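PDB 4ZQU: CdiA-CT toxin, Conserved domain protein from Yersinia pseudotuberculosis serotype O:3, which is a contact-dependent growth inhibition toxin, probably a nuclease of the PDDEXK clan, caught here in complex with its CdiI immunity partner. Local coordinates for residues P2-V7 / T23-D28; R16-F21 / S74-N79; G32-A37 / T84-R89; K38-Q43 / V88-P93. All coordinates share one frame; numbering follows the deposited sequence.

How the contacts relate
From the N terminus, helix 3-9 leads off, and contact 1 closes a short loop by setting it against strand 26-27. Within that loop lies 16-21, which contact 2 carries far down the chain to the hairpin strand 76-79. Contacts 1 and 2 therefore cross; they touch through the salt bridge D5-R16. Contact 3 opens once contact 1 has closed and pairs strand 33-39 with strand 85-92 in parallel; contact 4 carries the same pairing forward along both strands, sharing V88 and R89, so the two end on the same stretch rather than nesting. Contact 2 crosses both. Contact 1 thus joins helix to sheet edge, contact 2 loop to hairpin, contacts 3 and 4 the sheet's middle strands.

Contact 1 (P2-V7 / T23-D28); sequences PWEDYV and TYDYFD
E4 and V7 of helix 3-9 come up against D25 and Y26, with the CA atoms of E4 and D25 7.5 Å apart. D25 and Y26 form a classic beta bulge, both facing V35 of the next strand, at the edge of the mixed sheet of this PDDEXK-clan domain. The bulge turns both of their CB atoms toward the helix.

E4 has CG anti to its backbone N (chi1 -167°), and the chain, extended beyond CG, brings OE2 to the carboxylate of D25. The two side chains cross at about a right angle, and their carboxylate planes are turned 54° apart. E4 OE2 lies 3.0 Å from D25 OD1, a meeting of two acceptors with like charge. D25 OD2 has a partner of its own in the amide of A37, while R16 makes a salt bridge with D5 and a long, weak ion pair with E4. R16 and the A37 amide bring positive partners close to the acids, which probably eases their repulsion.

Y26 points toward the helix, with E4 O at the ring edge, in its plane; the modelled distance from that oxygen to the tyrosine hydroxyl is too short to trust. V7 slants across this ring, with CG1 3.7 Å from Y26 CE2 and 3.8 Å from Y26 CD2. Its other methyl, V7 CG2, sits 3.6 Å above the indole plane of W3, displaced toward the rim.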
loop_
_atom_site.group_PDB
_atom_site.type_symbol
_atom_site.label_atom_id
_atom_site.label_comp_id
_atom_site.label_asym_id
_atom_site.label_seq_id
_atom_site.Cartn_x
_atom_site.Cartn_y
_atom_site.Cartn_z
ATOM N N PRO A 2 -17.885 -1.101 -15.028
ATOM C CA PRO A 2 -17.258 0.110 -14.488
ATOM C C PRO A 2 -15.837 0.300 -15.014
ATOM O O PRO A 2 -15.154 -0.683 -15.302
ATOM C CB PRO A 2 -17.258 -0.138 -12.978
ATOM C CG PRO A 2 -18.408 -1.057 -12.755
ATOM C CD PRO A 2 -18.447 -1.951 -13.960
ATOM N N TRP A 3 -15.413 1.552 -15.152
ATOM C CA TRP A 3 -14.106 1.860 -15.719
ATOM C C TRP A 3 -12.976 1.197 -14.941
ATOM O O TRP A 3 -12.049 0.649 -15.532
ATOM C CB TRP A 3 -13.886 3.376 -15.768
ATOM C CG TRP A 3 -12.527 3.772 -16.270
ATOM C CD1 TRP A 3 -11.556 4.433 -15.574
ATOM C CD2 TRP A 3 -11.986 3.523 -17.574
ATOM N NE1 TRP A 3 -10.449 4.617 -16.366
ATOM C CE2 TRP A 3 -10.686 4.067 -17.597
ATOM C CE3 TRP A 3 -12.474 2.896 -18.724
ATOM C CZ2 TRP A 3 -9.871 4.002 -18.726
ATOM C CZ3 TRP A 3 -11.663 2.833 -19.843
ATOM C CH2 TRP A 3 -10.375 3.383 -19.834
ATOM N N GLU A 4 -13.070 1.238 -13.615
ATOM C CA GLU A 4 -12.035 0.682 -12.752
ATOM C C GLU A 4 -11.871 -0.816 -12.988
ATOM O O GLU A 4 -10.758 -1.337 -12.957
ATOM C CB GLU A 4 -12.360 0.958 -11.281
ATOM C CG GLU A 4 -11.197 0.707 -10.330
ATOM C CD GLU A 4 -11.434 1.278 -8.942
ATOM O OE1 GLU A 4 -12.549 1.781 -8.681
ATOM O OE2 GLU A 4 -10.501 1.228 -8.112
ATOM N N ASP A 5 -12.984 -1.497 -13.236
ATOM C CA ASP A 5 -12.962 -2.934 -13.482
ATOM C C ASP A 5 -12.456 -3.248 -14.884
ATOM O O ASP A 5 -11.743 -4.232 -15.093
ATOM C CB ASP A 5 -14.354 -3.528 -13.272
ATOM C CG ASP A 5 -14.824 -3.408 -11.838
ATOM O OD1 ASP A 5 -14.606 -4.358 -11.059
ATOM O OD2 ASP A 5 -15.398 -2.358 -11.483
ATOM N N TYR A 6 -12.832 -2.404 -15.839
ATOM C CA TYR A 6 -12.386 -2.541 -17.220
ATOM C C TYR A 6 -10.867 -2.418 -17.325
ATOM O O TYR A 6 -10.225 -3.131 -18.099
ATOM C CB TYR A 6 -13.067 -1.493 -18.100
ATOM C CG TYR A 6 -12.570 -1.472 -19.524
ATOM C CD1 TYR A 6 -13.103 -2.329 -20.475
ATOM C CD2 TYR A 6 -11.567 -0.595 -19.919
ATOM C CE1 TYR A 6 -12.651 -2.315 -21.780
ATOM C CE2 TYR A 6 -11.108 -0.574 -21.221
ATOM C CZ TYR A 6 -11.653 -1.436 -22.146
ATOM O OH TYR A 6 -11.200 -1.420 -23.447
ATOM N N VAL A 7 -10.301 -1.505 -16.543
ATOM C CA VAL A 7 -8.857 -1.326 -16.489
ATOM C C VAL A 7 -8.177 -2.618 -16.033
ATOM O O VAL A 7 -7.090 -2.957 -16.497
ATOM C CB VAL A 7 -8.475 -0.158 -15.545
ATOM C CG1 VAL A 7 -6.972 -0.110 -15.304
ATOM C CG2 VAL A 7 -8.966 1.165 -16.119
ATOM N N THR A 23 -4.651 6.910 -4.494
ATOM C CA THR A 23 -5.048 7.112 -5.877
ATOM C C THR A 23 -4.794 5.857 -6.713
ATOM O O THR A 23 -5.283 5.742 -7.835
ATOM C CB THR A 23 -4.297 8.301 -6.485
ATOM O OG1 THR A 23 -4.719 8.501 -7.838
ATOM C CG2 THR A 23 -2.803 8.038 -6.455
ATOM N N TYR A 24 -4.040 4.914 -6.156
ATOM C CA TYR A 24 -3.666 3.704 -6.882
ATOM C C TYR A 24 -4.760 2.644 -6.820
ATOM O O TYR A 24 -5.201 2.254 -5.738
ATOM C CB TYR A 24 -2.357 3.133 -6.334
ATOM C CG TYR A 24 -1.175 4.067 -6.467
ATOM C CD1 TYR A 24 -1.115 5.002 -7.493
ATOM C CD2 TYR A 24 -0.125 4.019 -5.561
ATOM C CE1 TYR A 24 -0.038 5.861 -7.616
ATOM C CE2 TYR A 24 0.957 4.874 -5.675
ATOM C CZ TYR A 24 0.994 5.794 -6.704
ATOM O OH TYR A 24 2.068 6.647 -6.825
ATOM N N ASP A 25 -5.188 2.180 -7.988
ATOM C CA ASP A 25 -6.243 1.178 -8.073
ATOM C C ASP A 25 -5.663 -0.195 -8.388
ATOM O O ASP A 25 -6.163 -1.214 -7.916
ATOM C CB ASP A 25 -7.271 1.585 -9.129
ATOM C CG ASP A 25 -7.896 2.938 -8.836
ATOM O OD1 ASP A 25 -8.227 3.200 -7.662
ATOM O OD2 ASP A 25 -8.049 3.744 -9.775
ATOM N N TYR A 26 -4.597 -0.211 -9.181
ATOM C CA TYR A 26 -3.933 -1.458 -9.543
ATOM C C TYR A 26 -2.439 -1.404 -9.272
ATOM O O TYR A 26 -1.816 -0.346 -9.349
ATOM C CB TYR A 26 -4.176 -1.788 -11.013
ATOM C CG TYR A 26 -5.608 -2.127 -11.314
ATOM C CD1 TYR A 26 -6.075 -3.426 -11.174
ATOM C CD2 TYR A 26 -6.500 -1.148 -11.726
ATOM C CE1 TYR A 26 -7.389 -3.741 -11.438
ATOM C CE2 TYR A 26 -7.817 -1.454 -11.995
ATOM C CZ TYR A 26 -8.256 -2.752 -11.847
ATOM O OH TYR A 26 -9.567 -3.065 -12.115
ATOM N N PHE A 27 -1.869 -2.562 -8.959
ATOM C CA PHE A 27 -0.443 -2.676 -8.717
ATOM C C PHE A 27 0.071 -3.987 -9.286
ATOM O O PHE A 27 -0.320 -5.058 -8.828
ATOM C CB PHE A 27 -0.144 -2.588 -7.219
ATOM C CG PHE A 27 1.324 -2.552 -6.889
ATOM C CD1 PHE A 27 2.201 -1.806 -7.652
ATOM C CD2 PHE A 27 1.825 -3.264 -5.815
ATOM C CE1 PHE A 27 3.551 -1.766 -7.349
ATOM C CE2 PHE A 27 3.175 -3.230 -5.511
ATOM C CZ PHE A 27 4.035 -2.480 -6.279
ATOM N N ASP A 28 0.929 -3.906 -10.298
ATOM C CA ASP A 28 1.571 -5.102 -10.831
ATOM C C ASP A 28 2.524 -5.634 -9.770
ATOM O O ASP A 28 3.586 -5.064 -9.536
ATOM C CB ASP A 28 2.307 -4.798 -12.139
ATOM C CG ASP A 28 2.758 -6.056 -12.868
ATOM O OD1 ASP A 28 3.249 -6.994 -12.207
ATOM O OD2 ASP A 28 2.627 -6.102 -14.108
#

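Contact 2 (R16-F21 / S74-N79); sequences RLPPNF and SGVTVN
F21 drives its ring tip between V76 and V78, overlapping the two valines that project from the same side of strand 76-79. Its CG is anti to the backbone N (chi1 -157°), and from there the ring extends toward the strand. F21 CZ comes to 3.6 Å from V78 CG2, with the two side chains crossing obliquely. The F21 and V76 side chains cross at about a right angle: F21 CE1 lies 3.9 Å from V76 CB, and the carbonyl V76 O is at the ring edge, near its plane, 3.7 Å from the same CE1. A71 and L73 of the partner strand also touch this phenyl ring.

P18 supplies the next layer. Its CG packs 4.0 Å from V76 CG2, and its CB lies 4.0 Å from S74 CB, which sets the proline ring against S74 in the hairpin turn and V76 just after it. L17 reaches in more loosely, through CD2 to V78 CG2. Polar linkage is left to one water, which donates to P19 O at 2.6 Å and also bonds S74 OG at 2.7 Å, bridging loop and turn.

S74 and G75 both have positive phi, with angles fitting the middle residues of a type I' turn. They join strands 70-73 and 76-79 into a tight beta hairpin. V76 and T77 pair antiparallel with a strand of the neighbouring CdiI chain, so the loop backs a hairpin engaged in beta-augmentation, the toxin-immunity binding mode of this complex.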
loop_
_atom_site.group_PDB
_atom_site.type_symbol
_atom_site.label_atom_id
_atom_site.label_comp_id
_atom_site.label_asym_id
_atom_site.label_seq_id
_atom_site.Cartn_x
_atom_site.Cartn_y
_atom_site.Cartn_z
ATOM N N ARG A 16 -5.349 -5.797 -8.531
ATOM C CA ARG A 16 -6.313 -4.894 -7.907
ATOM C C ARG A 16 -6.023 -4.644 -6.433
ATOM O O ARG A 16 -5.981 -5.572 -5.623
ATOM C CB ARG A 16 -7.733 -5.433 -8.054
ATOM C CG ARG A 16 -8.768 -4.571 -7.354
ATOM C CD ARG A 16 -9.086 -3.331 -8.160
ATOM N NE ARG A 16 -10.196 -3.569 -9.076
ATOM C CZ ARG A 16 -11.365 -2.939 -9.011
ATOM N NH1 ARG A 16 -11.573 -2.018 -8.081
ATOM N NH2 ARG A 16 -12.322 -3.225 -9.882
ATOM N N LEU A 17 -5.826 -3.373 -6.099
ATOM C CA LEU A 17 -5.639 -2.949 -4.722
ATOM C C LEU A 17 -6.988 -2.774 -4.038
ATOM O O LEU A 17 -7.988 -2.499 -4.704
ATOM C CB LEU A 17 -4.844 -1.646 -4.675
ATOM C CG LEU A 17 -3.384 -1.745 -5.112
ATOM C CD1 LEU A 17 -2.827 -0.362 -5.376
ATOM C CD2 LEU A 17 -2.571 -2.457 -4.050
ATOM N N PRO A 18 -7.024 -2.937 -2.705
ATOM C CA PRO A 18 -8.268 -2.722 -1.959
ATOM C C PRO A 18 -8.758 -1.289 -2.126
ATOM O O PRO A 18 -7.935 -0.390 -2.302
ATOM C CB PRO A 18 -7.865 -3.012 -0.508
ATOM C CG PRO A 18 -6.385 -2.814 -0.477
ATOM C CD PRO A 18 -5.904 -3.285 -1.813
ATOM N N PRO A 19 -10.083 -1.082 -2.079
ATOM C CA PRO A 19 -10.718 0.207 -2.370
ATOM C C PRO A 19 -10.076 1.393 -1.654
ATOM O O PRO A 19 -9.599 1.260 -0.525
ATOM C CB PRO A 19 -12.152 -0.001 -1.885
ATOM C CG PRO A 19 -12.381 -1.452 -2.063
ATOM C CD PRO A 19 -11.076 -2.111 -1.727
ATOM N N ASN A 20 -10.056 2.532 -2.340
ATOM C CA ASN A 20 -9.567 3.789 -1.787
ATOM C C ASN A 20 -8.111 3.728 -1.325
ATOM O O ASN A 20 -7.738 4.365 -0.337
ATOM C CB ASN A 20 -10.464 4.233 -0.629
ATOM C CG ASN A 20 -11.926 4.293 -1.021
ATOM O OD1 ASN A 20 -12.756 3.560 -0.484
ATOM N ND2 ASN A 20 -12.249 5.168 -1.965
ATOM N N PHE A 21 -7.289 2.970 -2.043
ATOM C CA PHE A 21 -5.870 2.905 -1.717
ATOM C C PHE A 21 -5.168 4.141 -2.266
ATOM O O PHE A 21 -4.440 4.061 -3.261
ATOM C CB PHE A 21 -5.225 1.640 -2.280
ATOM C CG PHE A 21 -3.971 1.233 -1.563
ATOM C CD1 PHE A 21 -4.005 0.230 -0.611
ATOM C CD2 PHE A 21 -2.762 1.861 -1.828
ATOM C CE1 PHE A 21 -2.859 -0.149 0.058
ATOM C CE2 PHE A 21 -1.609 1.486 -1.162
ATOM C CZ PHE A 21 -1.659 0.480 -0.217
ATOM N N SER A 74 -6.045 -1.264 5.037
ATOM C CA SER A 74 -6.771 -2.510 4.767
ATOM C C SER A 74 -5.865 -3.737 4.824
ATOM O O SER A 74 -6.126 -4.736 4.155
ATOM C CB SER A 74 -7.466 -2.451 3.402
ATOM O OG SER A 74 -8.427 -1.414 3.361
ATOM N N GLY A 75 -4.803 -3.655 5.621
ATOM C CA GLY A 75 -3.871 -4.758 5.778
ATOM C C GLY A 75 -2.856 -4.887 4.656
ATOM O O GLY A 75 -2.197 -5.916 4.530
ATOM N N VAL A 76 -2.724 -3.844 3.840
ATOM C CA VAL A 76 -1.787 -3.851 2.717
ATOM C C VAL A 76 -0.816 -2.672 2.783
ATOM O O VAL A 76 -1.216 -1.545 3.073
ATOM C CB VAL A 76 -2.531 -3.811 1.363
ATOM C CG1 VAL A 76 -1.544 -3.872 0.196
ATOM C CG2 VAL A 76 -3.534 -4.948 1.273
ATOM N N THR A 77 0.459 -2.939 2.503
ATOM C CA THR A 77 1.491 -1.906 2.542
ATOM C C THR A 77 2.180 -1.730 1.187
ATOM O O THR A 77 2.652 -2.697 0.588
ATOM C CB THR A 77 2.562 -2.221 3.611
ATOM O OG1 THR A 77 1.951 -2.274 4.908
ATOM C CG2 THR A 77 3.652 -1.155 3.610
ATOM N N VAL A 78 2.220 -0.489 0.707
ATOM C CA VAL A 78 2.916 -0.143 -0.530
ATOM C C VAL A 78 3.712 1.145 -0.335
ATOM O O VAL A 78 3.198 2.110 0.226
ATOM C CB VAL A 78 1.937 0.047 -1.717
ATOM C CG1 VAL A 78 2.701 0.373 -2.996
ATOM C CG2 VAL A 78 1.069 -1.189 -1.916
ATOM N N ASN A 79 4.966 1.163 -0.777
ATOM C CA ASN A 79 5.725 2.409 -0.787
ATOM C C ASN A 79 6.385 2.657 -2.140
ATOM O O ASN A 79 6.387 1.784 -3.008
ATOM C CB ASN A 79 6.769 2.436 0.342
ATOM C CG ASN A 79 7.780 1.304 0.256
ATOM O OD1 ASN A 79 8.096 0.806 -0.822
ATOM N ND2 ASN A 79 8.299 0.897 1.407
HETATM O O HOH W 1 -10.091 -0.312 1.510
#

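Contact 3 (G32-A37 / T84-R89); sequences GAVVSA and TSKEVR
V34 and K86 lie side by side and point the same way off one face of the sheet. V34 CG2 takes the crowded position between backbone N and carbonyl carbon, and this methyl is the branch that meets K86 CG, at 3.6 Å. The lysine then runs on extended, and its NZ bonds T65 O of helix 53-66. S36 and V88 share this face; S36 OG bonds T23 O.

On the face toward helix 3-9, V35 and E87 also project together, with V35 CG2 3.9 Å from E87 OE1; the other carboxylate oxygen, OE2, bonds T119 OG1 of the next strand. R89 comes across V35 obliquely, its CG 3.6 Å from V35 CG1. The chain bends at chi2 and chi3, and its end leads away from the pairing, while V7 of the helix packs on both V35 and R89.

The backbones beneath hold this order. S36 N gives E87 O a nearly straight bond of 2.7 Å (173° at the hydrogen), V34 N bonds S85 O, and R89 N bonds S36 O. The bond from E87 N to V34 O (3.1 Å) is bent to 131° at the hydrogen and weak, and a water also donates to V34 O. At the start of the pairing T84 N bonds G32 O from above the carbonyl plane, at 2.8 Å. The strands cross at -21°, the modest twist of a parallel pair at the heart of a mixed, helix-flanked sheet, as in the PDDEXK nuclease core.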
loop_
_atom_site.group_PDB
_atom_site.type_symbol
_atom_site.label_atom_id
_atom_site.label_comp_id
_atom_site.label_asym_id
_atom_site.label_seq_id
_atom_site.Cartn_x
_atom_site.Cartn_y
_atom_site.Cartn_z
ATOM N N GLY A 32 6.002 -3.791 -10.591
ATOM C CA GLY A 32 5.989 -2.576 -9.797
ATOM C C GLY A 32 5.305 -1.408 -10.477
ATOM O O GLY A 32 5.362 -0.276 -9.998
ATOM N N ALA A 33 4.663 -1.682 -11.606
ATOM C CA ALA A 33 3.902 -0.667 -12.317
ATOM C C ALA A 33 2.594 -0.383 -11.591
ATOM O O ALA A 33 1.798 -1.294 -11.372
ATOM C CB ALA A 33 3.632 -1.113 -13.740
ATOM N N VAL A 34 2.370 0.872 -11.208
ATOM C CA VAL A 34 1.102 1.238 -10.583
ATOM C C VAL A 34 0.178 1.909 -11.591
ATOM O O VAL A 34 0.627 2.625 -12.487
ATOM C CB VAL A 34 1.289 2.176 -9.367
ATOM C CG1 VAL A 34 2.134 1.511 -8.308
ATOM C CG2 VAL A 34 1.907 3.493 -9.786
ATOM N N VAL A 35 -1.116 1.660 -11.444
ATOM C CA VAL A 35 -2.108 2.248 -12.327
ATOM C C VAL A 35 -3.217 2.916 -11.526
ATOM O O VAL A 35 -3.785 2.318 -10.612
ATOM C CB VAL A 35 -2.729 1.196 -13.266
ATOM C CG1 VAL A 35 -3.838 1.816 -14.101
ATOM C CG2 VAL A 35 -1.666 0.586 -14.162
ATOM N N SER A 36 -3.514 4.165 -11.867
ATOM C CA SER A 36 -4.656 4.859 -11.288
ATOM C C SER A 36 -5.761 5.008 -12.326
ATOM O O SER A 36 -5.568 5.651 -13.359
ATOM C CB SER A 36 -4.249 6.226 -10.754
ATOM O OG SER A 36 -5.363 6.871 -10.162
ATOM N N ALA A 37 -6.913 4.406 -12.046
ATOM C CA ALA A 37 -8.050 4.440 -12.958
ATOM C C ALA A 37 -8.975 5.605 -12.638
ATOM O O ALA A 37 -9.730 5.562 -11.667
ATOM C CB ALA A 37 -8.818 3.123 -12.899
ATOM N N THR A 84 7.849 1.092 -9.961
ATOM C CA THR A 84 8.803 1.291 -11.052
ATOM C C THR A 84 8.246 2.205 -12.135
ATOM O O THR A 84 9.001 2.838 -12.873
ATOM C CB THR A 84 9.220 -0.046 -11.697
ATOM O OG1 THR A 84 8.058 -0.744 -12.158
ATOM C CG2 THR A 84 9.968 -0.913 -10.695
ATOM N N SER A 85 6.923 2.268 -12.239
ATOM C CA SER A 85 6.286 3.182 -13.179
ATOM C C SER A 85 4.906 3.586 -12.677
ATOM O O SER A 85 4.258 2.838 -11.944
ATOM C CB SER A 85 6.187 2.555 -14.571
ATOM O OG SER A 85 5.418 1.368 -14.543
ATOM N N LYS A 86 4.472 4.780 -13.068
ATOM C CA LYS A 86 3.188 5.317 -12.641
ATOM C C LYS A 86 2.352 5.711 -13.851
ATOM O O LYS A 86 2.859 6.318 -14.793
ATOM C CB LYS A 86 3.388 6.520 -11.714
ATOM C CG LYS A 86 4.187 6.205 -10.456
ATOM C CD LYS A 86 4.489 7.451 -9.636
ATOM C CE LYS A 86 5.287 7.092 -8.388
ATOM N NZ LYS A 86 5.643 8.280 -7.565
ATOM N N GLU A 87 1.072 5.362 -13.824
ATOM C CA GLU A 87 0.194 5.660 -14.948
ATOM C C GLU A 87 -1.224 5.997 -14.514
ATOM O O GLU A 87 -1.784 5.353 -13.628
ATOM C CB GLU A 87 0.155 4.484 -15.922
ATOM C CG GLU A 87 -0.766 4.709 -17.109
ATOM C CD GLU A 87 -0.952 3.470 -17.948
ATOM O OE1 GLU A 87 -0.683 2.362 -17.438
ATOM O OE2 GLU A 87 -1.362 3.604 -19.120
ATOM N N VAL A 88 -1.802 7.009 -15.148
ATOM C CA VAL A 88 -3.212 7.305 -14.959
ATOM C C VAL A 88 -3.997 6.902 -16.203
ATOM O O VAL A 88 -3.746 7.407 -17.297
ATOM C CB VAL A 88 -3.455 8.793 -14.664
ATOM C CG1 VAL A 88 -4.934 9.037 -14.412
ATOM C CG2 VAL A 88 -2.626 9.243 -13.473
ATOM N N ARG A 89 -4.932 5.974 -16.026
ATOM C CA ARG A 89 -5.818 5.552 -17.103
ATOM C C ARG A 89 -7.103 6.371 -17.061
ATOM O O ARG A 89 -7.966 6.148 -16.209
ATOM C CB ARG A 89 -6.128 4.058 -16.998
ATOM C CG ARG A 89 -4.940 3.153 -17.280
ATOM C CD ARG A 89 -4.790 2.880 -18.767
ATOM N NE ARG A 89 -5.942 2.161 -19.310
ATOM C CZ ARG A 89 -6.080 0.837 -19.288
ATOM N NH1 ARG A 89 -5.138 0.077 -18.747
ATOM N NH2 ARG A 89 -7.164 0.273 -19.807
HETATM O O HOH W 2 2.157 2.258 -14.660
#

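Contact 4 (K38-Q43 / V88-P93); sequences KSLDTQ and VRLAVP
R89 O is gripped twice: by K38 N at 2.9 Å and by the indole NE1 of W3, which reaches in from helix 3-9. The next carbonyl across, K38 O, takes A91 N in its own plane at 3.0 Å and has the CA-H of L90 beside it. L40 N then closes the run on A91 O at 2.8 Å. These bonds belong to the parallel pairing of K38 with L90 and S39 with A91.

K38 and L90 lie alongside one another, pointing the same way. K38 CG is anti to the backbone N (chi1 -178°), and the aliphatic chain passes L90 CD1, which is 3.8 Å from K38 CD. Beyond it a bend at chi4 sets NZ, which bonds S57 OG. On the reverse face the small side chains of S39 and A91 meet, OG to CB at 3.7 Å, with W3 packed against both.

Beyond the L40 N to A91 O bond, P93, which has no amide hydrogen, places CD 3.0 Å from L40 O, and its CB touches T42 CG2 at 3.6 Å as the two side chains cross. L40 CD1 fills in loosely between L90 and V92.

D41 caps helix 42-47, its OD1 also bonding T44 OG1, and M45 of that helix packs on L40, V92 and P93. The strand pair thus runs from between helices 3-9 and 53-66 to the N-terminal end of helix 42-47, with strand 117-122 bonded to L90 on the side of strand 85-92 away from strand 33-39.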
loop_
_atom_site.group_PDB
_atom_site.type_symbol
_atom_site.label_atom_id
_atom_site.label_comp_id
_atom_site.label_asym_id
_atom_site.label_seq_id
_atom_site.Cartn_x
_atom_site.Cartn_y
_atom_site.Cartn_z
ATOM N N LYS A 38 -8.909 6.646 -13.460
ATOM C CA LYS A 38 -9.773 7.808 -13.299
ATOM C C LYS A 38 -10.781 7.870 -14.439
ATOM O O LYS A 38 -10.449 7.585 -15.588
ATOM C CB LYS A 38 -8.942 9.094 -13.242
ATOM C CG LYS A 38 -9.762 10.363 -13.022
ATOM C CD LYS A 38 -8.882 11.605 -12.936
ATOM C CE LYS A 38 -9.724 12.873 -12.897
ATOM N NZ LYS A 38 -10.613 12.922 -11.703
ATOM N N SER A 39 -12.016 8.241 -14.120
ATOM C CA SER A 39 -13.066 8.307 -15.128
ATOM C C SER A 39 -13.884 9.585 -15.021
ATOM O O SER A 39 -14.215 10.038 -13.927
ATOM C CB SER A 39 -13.991 7.094 -15.014
ATOM O OG SER A 39 -15.038 7.164 -15.968
ATOM N N LEU A 40 -14.206 10.162 -16.170
ATOM C CA LEU A 40 -15.088 11.318 -16.233
ATOM C C LEU A 40 -16.304 10.982 -17.078
ATOM O O LEU A 40 -16.170 10.694 -18.263
ATOM C CB LEU A 40 -14.355 12.521 -16.818
ATOM C CG LEU A 40 -13.189 13.056 -15.989
ATOM C CD1 LEU A 40 -12.310 13.956 -16.832
ATOM C CD2 LEU A 40 -13.712 13.803 -14.776
ATOM N N ASP A 41 -17.490 10.996 -16.477
ATOM C CA ASP A 41 -18.696 10.717 -17.246
ATOM C C ASP A 41 -19.230 11.998 -17.884
ATOM O O ASP A 41 -18.673 13.079 -17.684
ATOM C CB ASP A 41 -19.770 10.039 -16.379
ATOM C CG ASP A 41 -20.112 10.826 -15.124
ATOM O OD1 ASP A 41 -20.085 12.073 -15.156
ATOM O OD2 ASP A 41 -20.425 10.184 -14.100
ATOM N N THR A 42 -20.307 11.864 -18.652
ATOM C CA THR A 42 -20.863 12.979 -19.413
ATOM C C THR A 42 -21.347 14.110 -18.512
ATOM O O THR A 42 -21.214 15.285 -18.852
ATOM C CB THR A 42 -22.035 12.519 -20.300
ATOM O OG1 THR A 42 -23.063 11.948 -19.481
ATOM C CG2 THR A 42 -21.565 11.484 -21.311
ATOM N N GLN A 43 -21.905 13.747 -17.362
ATOM C CA GLN A 43 -22.449 14.732 -16.437
ATOM C C GLN A 43 -21.351 15.533 -15.747
ATOM O O GLN A 43 -21.435 16.759 -15.654
ATOM C CB GLN A 43 -23.334 14.048 -15.397
ATOM C CG GLN A 43 -24.583 13.416 -15.982
ATOM C CD GLN A 43 -25.544 14.436 -16.564
ATOM O OE1 GLN A 43 -25.586 14.647 -17.776
ATOM N NE2 GLN A 43 -26.324 15.073 -15.697
ATOM N N VAL A 88 -1.802 7.009 -15.148
ATOM C CA VAL A 88 -3.212 7.305 -14.959
ATOM C C VAL A 88 -3.997 6.902 -16.203
ATOM O O VAL A 88 -3.746 7.407 -17.297
ATOM C CB VAL A 88 -3.455 8.793 -14.664
ATOM C CG1 VAL A 88 -4.934 9.037 -14.412
ATOM C CG2 VAL A 88 -2.626 9.243 -13.473
ATOM N N ARG A 89 -4.932 5.974 -16.026
ATOM C CA ARG A 89 -5.818 5.552 -17.103
ATOM C C ARG A 89 -7.103 6.371 -17.061
ATOM O O ARG A 89 -7.966 6.148 -16.209
ATOM C CB ARG A 89 -6.128 4.058 -16.998
ATOM C CG ARG A 89 -4.940 3.153 -17.280
ATOM C CD ARG A 89 -4.790 2.880 -18.767
ATOM N NE ARG A 89 -5.942 2.161 -19.310
ATOM C CZ ARG A 89 -6.080 0.837 -19.288
ATOM N NH1 ARG A 89 -5.138 0.077 -18.747
ATOM N NH2 ARG A 89 -7.164 0.273 -19.807
ATOM N N LEU A 90 -7.217 7.320 -17.986
ATOM C CA LEU A 90 -8.297 8.299 -17.962
ATOM C C LEU A 90 -9.382 8.015 -18.993
ATOM O O LEU A 90 -9.107 7.912 -20.187
ATOM C CB LEU A 90 -7.731 9.702 -18.190
ATOM C CG LEU A 90 -8.721 10.863 -18.122
ATOM C CD1 LEU A 90 -9.217 11.063 -16.696
ATOM C CD2 LEU A 90 -8.088 12.137 -18.659
ATOM N N ALA A 91 -10.618 7.899 -18.521
ATOM C CA ALA A 91 -11.765 7.759 -19.407
ATOM C C ALA A 91 -12.462 9.106 -19.578
ATOM O O ALA A 91 -12.771 9.781 -18.597
ATOM C CB ALA A 91 -12.731 6.719 -18.869
ATOM N N VAL A 92 -12.693 9.500 -20.828
ATOM C CA VAL A 92 -13.410 10.737 -21.126
ATOM C C VAL A 92 -14.571 10.472 -22.090
ATOM O O VAL A 92 -14.465 9.631 -22.983
ATOM C CB VAL A 92 -12.471 11.816 -21.719
ATOM C CG1 VAL A 92 -11.427 12.237 -20.691
ATOM C CG2 VAL A 92 -11.807 11.321 -22.993
ATOM N N PRO A 93 -15.692 11.186 -21.900
ATOM C CA PRO A 93 -16.909 10.966 -22.687
ATOM C C PRO A 93 -16.889 11.650 -24.051
ATOM O O PRO A 93 -15.914 12.310 -24.407
ATOM C CB PRO A 93 -17.997 11.568 -21.801
ATOM C CG PRO A 93 -17.308 12.665 -21.083
ATOM C CD PRO A 93 -15.888 12.220 -20.871
#